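Universal stress protein A-like protein (Arabidopsis thaliana, PDB 2GM3) binds AMP and belongs to the universal stress protein A family, though its precise cellular role is not established. Local coordinates at residues A[21-25]-A[26-30]. Sequence-based numbering, arbitrary orientation.
Sequences PNPSI and SCKRA. With AMP (adenosine monophosphate), chain G.
The CG corner of the Pro23 ring rests on the CG and CD methylenes of Lys28, the two side chains crossing at a slant with CG of Pro23 3.7 Å from CD of Lys28. The lysine reaches this ring because its CG stands anti to the backbone N (chi1 -161°) and the chain runs on extended, carrying the ammonium group away from the proline. At its CB, the same ring meets Cys27 SG, and Leu88 and Phe92 of helix 81-99 pack on it. Ser24 is the N-cap of helix 25-39: its OG accepts from Cys27 N at 3.2 Å, a fairly straight bond (161° at the hydrogen). With chi1 at 74°, that hydroxyl sits between its own N and carbonyl carbon, which puts it within reach of Cys27 N, and it is also hydrogen-bonded to Asn13 OD1. Two helical bonds follow, Lys28 N to Ser24 O at 3.1 Å and Arg29 N to Ile25 O at 2.9 Å. In this universal stress protein fold, a parallel sheet flanked by helices, the loop after strand 6-11 leads into the helix whose first turn borders the nucleotide pocket. There the ribose O3' of AMP donates to Ser26 OG at 2.7 Å, and O3' also lies 3.3 Å from Cys27 N. Ser26 OG is also hydrogen-bonded to Asp175 OD1, and Arg29 NE forms a salt bridge with Glu167 OE1, both partners lying in the C-terminal part of the chain.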
# COMPACT_ATOMS: atom_id res chain seq x y z
N PRO A 21 -18.84 -14.23 -13.70
CA PRO A 21 -18.29 -12.92 -13.38
C PRO A 21 -17.24 -12.79 -12.24
O PRO A 21 -17.25 -11.81 -11.47
CB PRO A 21 -19.56 -12.06 -13.18
CG PRO A 21 -20.76 -13.09 -13.18
CD PRO A 21 -20.12 -14.44 -13.00
N ASN A 22 -16.31 -13.74 -12.22
CA ASN A 22 -15.26 -13.76 -11.21
C ASN A 22 -14.37 -12.55 -11.21
O ASN A 22 -14.01 -12.06 -12.29
CB ASN A 22 -14.45 -15.01 -11.39
CG ASN A 22 -15.29 -16.19 -11.24
OD1 ASN A 22 -16.06 -16.27 -10.31
ND2 ASN A 22 -15.21 -17.11 -12.19
N PRO A 23 -14.01 -12.05 -10.00
CA PRO A 23 -12.96 -11.02 -9.88
C PRO A 23 -11.62 -11.57 -10.32
O PRO A 23 -11.41 -12.78 -10.30
CB PRO A 23 -12.90 -10.77 -8.38
CG PRO A 23 -13.43 -12.12 -7.76
CD PRO A 23 -14.55 -12.46 -8.69
N SER A 24 -10.70 -10.70 -10.72
CA SER A 24 -9.33 -11.14 -11.01
C SER A 24 -8.73 -11.74 -9.74
O SER A 24 -9.05 -11.30 -8.63
CB SER A 24 -8.50 -9.96 -11.52
OG SER A 24 -8.14 -9.06 -10.49
N ILE A 25 -7.87 -12.73 -9.90
CA ILE A 25 -7.15 -13.32 -8.78
C ILE A 25 -6.44 -12.25 -7.95
O ILE A 25 -6.47 -12.29 -6.73
CB ILE A 25 -6.15 -14.38 -9.23
CG1 ILE A 25 -6.82 -15.44 -10.10
CG2 ILE A 25 -5.58 -15.07 -8.02
CD1 ILE A 25 -5.82 -16.21 -10.92
N SER A 26 -5.87 -11.26 -8.62
CA SER A 26 -5.05 -10.31 -7.91
C SER A 26 -5.86 -9.35 -7.03
O SER A 26 -5.51 -9.07 -5.87
CB SER A 26 -4.09 -9.59 -8.87
OG SER A 26 -4.79 -8.71 -9.71
N CYS A 27 -6.97 -8.85 -7.55
CA CYS A 27 -7.73 -7.89 -6.79
C CYS A 27 -8.51 -8.62 -5.72
O CYS A 27 -8.80 -8.06 -4.68
CB CYS A 27 -8.64 -7.04 -7.67
SG CYS A 27 -10.22 -7.83 -8.12
N LYS A 28 -8.81 -9.88 -5.93
CA LYS A 28 -9.48 -10.68 -4.96
C LYS A 28 -8.55 -10.92 -3.78
O LYS A 28 -8.92 -10.74 -2.60
CB LYS A 28 -9.90 -12.02 -5.57
CG LYS A 28 -11.00 -12.74 -4.79
CD LYS A 28 -11.38 -14.10 -5.41
CE LYS A 28 -12.00 -15.00 -4.35
NZ LYS A 28 -12.64 -16.23 -4.93
N ARG A 29 -7.33 -11.35 -4.10
CA ARG A 29 -6.30 -11.53 -3.11
C ARG A 29 -6.07 -10.22 -2.36
O ARG A 29 -6.03 -10.20 -1.12
CB ARG A 29 -5.00 -12.03 -3.75
CG ARG A 29 -3.84 -12.03 -2.78
CD ARG A 29 -4.15 -12.95 -1.58
NE ARG A 29 -4.68 -14.21 -2.06
CZ ARG A 29 -5.68 -14.86 -1.50
NH1 ARG A 29 -6.27 -14.39 -0.40
NH2 ARG A 29 -6.10 -15.99 -2.05
N ALA A 30 -5.98 -9.13 -3.13
CA ALA A 30 -5.78 -7.81 -2.56
C ALA A 30 -6.87 -7.43 -1.55
O ALA A 30 -6.58 -6.93 -0.46
CB ALA A 30 -5.73 -6.80 -3.65
P AMP G . -1.50 -4.91 -12.65
O1P AMP G . -2.14 -4.54 -13.86
O2P AMP G . -1.22 -6.36 -12.51
O3P AMP G . -0.36 -4.11 -12.22
O5' AMP G . -2.51 -4.65 -11.45
C5' AMP G . -3.71 -5.38 -11.37
C4' AMP G . -4.61 -4.60 -10.45
O4' AMP G . -5.02 -3.32 -11.04
C3' AMP G . -5.89 -5.31 -10.14
O3' AMP G . -5.63 -6.25 -9.05
C2' AMP G . -6.76 -4.16 -9.67
O2' AMP G . -6.48 -3.90 -8.29
C1' AMP G . -6.30 -2.99 -10.53
N9 AMP G . -7.12 -2.97 -11.76
C8 AMP G . -6.83 -3.49 -12.97
N7 AMP G . -7.85 -3.26 -13.82
C5 AMP G . -8.77 -2.55 -13.15
C6 AMP G . -10.01 -2.00 -13.48
N6 AMP G . -10.56 -2.10 -14.67
N1 AMP G . -10.68 -1.35 -12.53
C2 AMP G . -10.22 -1.20 -11.30
N3 AMP G . -9.05 -1.70 -10.95
C4 AMP G . -8.31 -2.37 -11.85